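Local coordinates for ofchtiv-allosamidin (Ostrinia furnacalis, PDB 6JMB), which probably hydrolyses the beta-1,4 links of chitin as a group IV insect chitinase of glycoside hydrolase family 18, and is held here with the inhibitor allosamidin, at residues 140-143 against 144-147; 146-149 against 150-154. All coordinates share one frame; numbering follows the deposited sequence.

Contact 1: 140-143 against 144-147; sequences IEQF and STLL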
# COMPACT_ATOMS: atom_id res chain seq x y z
N ILE A 140 -1.13 21.31 1.53
CA ILE A 140 -0.23 20.97 0.42
C ILE A 140 1.15 21.57 0.66
O ILE A 140 2.17 20.90 0.50
CB ILE A 140 -0.83 21.44 -0.92
CG1 ILE A 140 -2.21 20.82 -1.15
CG2 ILE A 140 0.12 21.08 -2.07
CD1 ILE A 140 -2.96 21.42 -2.35
N GLU A 141 1.19 22.85 1.06
CA GLU A 141 2.46 23.48 1.38
C GLU A 141 3.07 22.87 2.63
O GLU A 141 4.26 22.54 2.66
CB GLU A 141 2.28 24.99 1.57
CG GLU A 141 3.53 25.65 2.14
CD GLU A 141 3.33 27.09 2.57
OE1 GLU A 141 2.27 27.67 2.25
OE2 GLU A 141 4.24 27.63 3.23
N GLN A 142 2.26 22.70 3.68
CA GLN A 142 2.82 22.28 4.96
C GLN A 142 3.37 20.86 4.90
O GLN A 142 4.33 20.55 5.60
CB GLN A 142 1.78 22.42 6.08
CG GLN A 142 1.18 23.82 6.23
CD GLN A 142 2.23 24.91 6.31
OE1 GLN A 142 3.29 24.73 6.89
NE2 GLN A 142 1.92 26.07 5.73
N PHE A 143 2.76 20.00 4.08
CA PHE A 143 3.31 18.66 3.86
C PHE A 143 4.73 18.74 3.33
O PHE A 143 5.64 18.06 3.83
CB PHE A 143 2.40 17.90 2.90
CG PHE A 143 2.82 16.48 2.64
CD1 PHE A 143 2.95 15.56 3.68
CD2 PHE A 143 3.04 16.04 1.35
CE1 PHE A 143 3.30 14.23 3.42
CE2 PHE A 143 3.40 14.73 1.08
CZ PHE A 143 3.53 13.82 2.12
N SER A 144 4.96 19.59 2.32
CA SER A 144 6.30 19.72 1.77
C SER A 144 7.27 20.35 2.77
O SER A 144 8.43 19.95 2.84
CB SER A 144 6.26 20.50 0.46
OG SER A 144 5.71 19.69 -0.57
N THR A 145 6.80 21.33 3.55
CA THR A 145 7.66 21.89 4.59
C THR A 145 8.05 20.84 5.61
O THR A 145 9.21 20.75 6.02
CB THR A 145 6.96 23.07 5.26
OG1 THR A 145 6.69 24.07 4.27
CG2 THR A 145 7.84 23.68 6.35
N LEU A 146 7.09 20.01 6.02
CA LEU A 146 7.37 18.94 6.97
C LEU A 146 8.44 17.99 6.44
O LEU A 146 9.38 17.63 7.16
CB LEU A 146 6.08 18.18 7.26
CG LEU A 146 6.22 16.93 8.14
CD1 LEU A 146 6.65 17.31 9.55
CD2 LEU A 146 4.91 16.15 8.16
N LEU A 147 8.32 17.60 5.16
CA LEU A 147 9.32 16.70 4.58
C LEU A 147 10.69 17.35 4.53
O LEU A 147 11.71 16.70 4.81
CB LEU A 147 8.87 16.25 3.19
CG LEU A 147 7.59 15.41 3.13
CD1 LEU A 147 7.19 15.18 1.67
CD2 LEU A 147 7.76 14.09 3.87
O HOH W 1 3.12 18.79 -1.20
O HOH W 2 5.32 26.10 5.47
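Phe143 and Leu147, one helical turn apart, make the apolar contact of this stretch. The CD1 methyl of Leu147 sits over one face of the phenyl ring, displaced toward the rim near CE2 and CZ, and forms a CH-pi contact with Leu147 CD1 4.1 Å from the centroid of the Phe143 ring. The ring reaches it because CG stands anti to the backbone N (chi1 -177°), whereas in Leu147 CG lies beside its own N and directs CD1 back to the preceding turn. Both side chains also pack on Val181 of helix 178-184 and Val163 of strand 160-165. An alanine in place of Phe143 is likely to leave the Leu147 methyl without its aromatic partner and open a gap toward Val163 and Val181.

Backbone bonds of the alpha-helix join Thr145 N to Glu141 O and Leu147 N to Phe143 O. The shortest of the set runs from Leu146 N to Gln142 O at 2.8 Å.

Water carries the side-chain polar links. One molecule donates to Ile140 O at 2.9 Å and is hydrogen-bonded to Ser144 OG, which also bonds to Ser180 OG; it lies at the edge of the Phe143 ring. A second accepts from Thr145 OG1 at 2.7 Å and donates to Glu141 OE2 and Gln142 OE1, tying three side chains together.

The Phe143-Leu147 packing thus has a polar link at its border, running from Ile140 O through water to buried Ser144 and on to Ser180, while the second water spends both protons on oxygens of the more exposed Glu141 and Gln142.

Contact 2: 146-149 against 150-154; sequences LLKE and LREEF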
# COMPACT_ATOMS: atom_id res chain seq x y z
N LEU A 146 7.09 20.01 6.02
CA LEU A 146 7.37 18.94 6.97
C LEU A 146 8.44 17.99 6.44
O LEU A 146 9.38 17.63 7.16
CB LEU A 146 6.08 18.18 7.26
CG LEU A 146 6.22 16.93 8.14
CD1 LEU A 146 6.65 17.31 9.55
CD2 LEU A 146 4.91 16.15 8.16
N LEU A 147 8.32 17.60 5.16
CA LEU A 147 9.32 16.70 4.58
C LEU A 147 10.69 17.35 4.53
O LEU A 147 11.71 16.70 4.81
CB LEU A 147 8.87 16.25 3.19
CG LEU A 147 7.59 15.41 3.13
CD1 LEU A 147 7.19 15.18 1.67
CD2 LEU A 147 7.76 14.09 3.87
N LYS A 148 10.75 18.63 4.15
CA LYS A 148 12.02 19.35 4.13
C LYS A 148 12.69 19.32 5.50
O LYS A 148 13.89 19.06 5.62
CB LYS A 148 11.79 20.78 3.67
CG LYS A 148 13.02 21.66 3.70
CD LYS A 148 12.67 23.10 3.34
CE LYS A 148 13.90 23.98 3.31
NZ LYS A 148 13.54 25.43 3.23
N GLU A 149 11.91 19.60 6.55
CA GLU A 149 12.47 19.68 7.89
C GLU A 149 12.86 18.31 8.43
O GLU A 149 13.87 18.17 9.13
CB GLU A 149 11.50 20.42 8.81
CG GLU A 149 11.31 21.88 8.39
CD GLU A 149 10.30 22.64 9.23
OE1 GLU A 149 9.68 22.03 10.12
OE2 GLU A 149 10.13 23.86 9.00
N LEU A 150 12.07 17.28 8.11
CA LEU A 150 12.47 15.91 8.46
C LEU A 150 13.79 15.54 7.80
O LEU A 150 14.69 15.00 8.44
CB LEU A 150 11.37 14.92 8.05
CG LEU A 150 10.17 14.82 8.98
CD1 LEU A 150 8.96 14.27 8.24
CD2 LEU A 150 10.47 13.95 10.21
N ARG A 151 13.92 15.84 6.50
CA ARG A 151 15.16 15.52 5.80
C ARG A 151 16.35 16.21 6.43
O ARG A 151 17.40 15.58 6.64
CB ARG A 151 15.03 15.91 4.32
CG ARG A 151 16.36 15.90 3.56
CD ARG A 151 17.02 14.54 3.60
NE ARG A 151 16.17 13.51 3.01
CZ ARG A 151 16.45 12.22 2.98
NH1 ARG A 151 17.57 11.76 3.53
NH2 ARG A 151 15.60 11.37 2.41
N GLU A 152 16.21 17.49 6.76
CA GLU A 152 17.32 18.24 7.35
C GLU A 152 17.80 17.59 8.64
O GLU A 152 19.01 17.47 8.88
CB GLU A 152 16.90 19.68 7.59
CG GLU A 152 16.92 20.52 6.32
CD GLU A 152 16.26 21.87 6.49
OE1 GLU A 152 15.66 22.12 7.56
OE2 GLU A 152 16.34 22.68 5.55
N GLU A 153 16.87 17.13 9.48
CA GLU A 153 17.28 16.49 10.73
C GLU A 153 17.79 15.08 10.49
O GLU A 153 18.80 14.67 11.07
CB GLU A 153 16.11 16.47 11.71
CG GLU A 153 16.47 15.88 13.06
CD GLU A 153 17.45 16.74 13.83
OE1 GLU A 153 17.50 17.96 13.58
OE2 GLU A 153 18.17 16.19 14.69
N PHE A 154 17.10 14.31 9.64
CA PHE A 154 17.46 12.91 9.45
C PHE A 154 18.84 12.76 8.83
O PHE A 154 19.51 11.74 9.05
CB PHE A 154 16.41 12.21 8.58
CG PHE A 154 15.19 11.75 9.32
CD1 PHE A 154 14.81 12.32 10.53
CD2 PHE A 154 14.40 10.74 8.79
CE1 PHE A 154 13.67 11.89 11.20
CE2 PHE A 154 13.26 10.30 9.46
CZ PHE A 154 12.90 10.88 10.66
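Lys148 and Glu152 meet on the exposed side of the helix through aliphatic carbon and carboxylate oxygen. The lysine is fully extended, and Glu152 folds its CG beside its own N (chi1 -78°). This brings Glu152 OE2 to 3.6 Å from Lys148 CE. The ammonium itself overshoots: Lys148 NZ is 4.6 Å from Glu152 OE2, beyond a salt bridge, so any attraction is probably weak. The same torsion brings Glu152 CG to 3.4 Å from Lys148 O in the preceding turn.

Leu150 adopts a similar first torsion (chi1 -79°) on the buried side. Its CG lies 3.4 Å from Leu146 O, and its CD1 methyl reaches Leu146 CG at 3.8 Å, the two leucines packing at a slant. Beyond the pair, Leu150 also rests on Leu121, Leu161 and Ile106, so that it touches both barrel strands and helix 99-116.

Arg151 bends at chi2 and chi3 and carries its guanidinium away from residues 146-149, to salt bridges with Asp155 and Asp186 and a hydrogen bond from NE to Tyr184 O. Glu149 is extended and forms a salt bridge with Arg102 of helix 99-116.

Four main-chain bonds hold the turn beneath these side chains, from Leu150 N to Leu146 O at 2.9 Å through Glu153 N to Glu149 O at 3.2 Å. The salt bridges are made to partners beyond the two segments, Arg102 and Asp186 on other parts of the fold and Asp155 just after the helix, while within the helix the side chains meet by leucine packing and a loose, probably solvent-screened Lys148-Glu152 approach.

From the N terminus, strand 120-124 leads into helix 138-154, which holds both contacts before the chain returns in strand 160-165, a beta-alpha-beta unit of the family 18 TIM barrel. Contact 1 comes first and contact 2 follows, their centres about 10 Å apart; each spans consecutive turns and closes no long loop. They neither nest nor cross, but overlap in sequence at Leu146 and Leu147. Both contacts touch helices 99-116 and 178-184; contact 1 also meets helix 90-97, and contact 2 strand 120-124. Strand 160-165 runs under both, so the helix is joined to the barrel wall and to its flanking helices along its length.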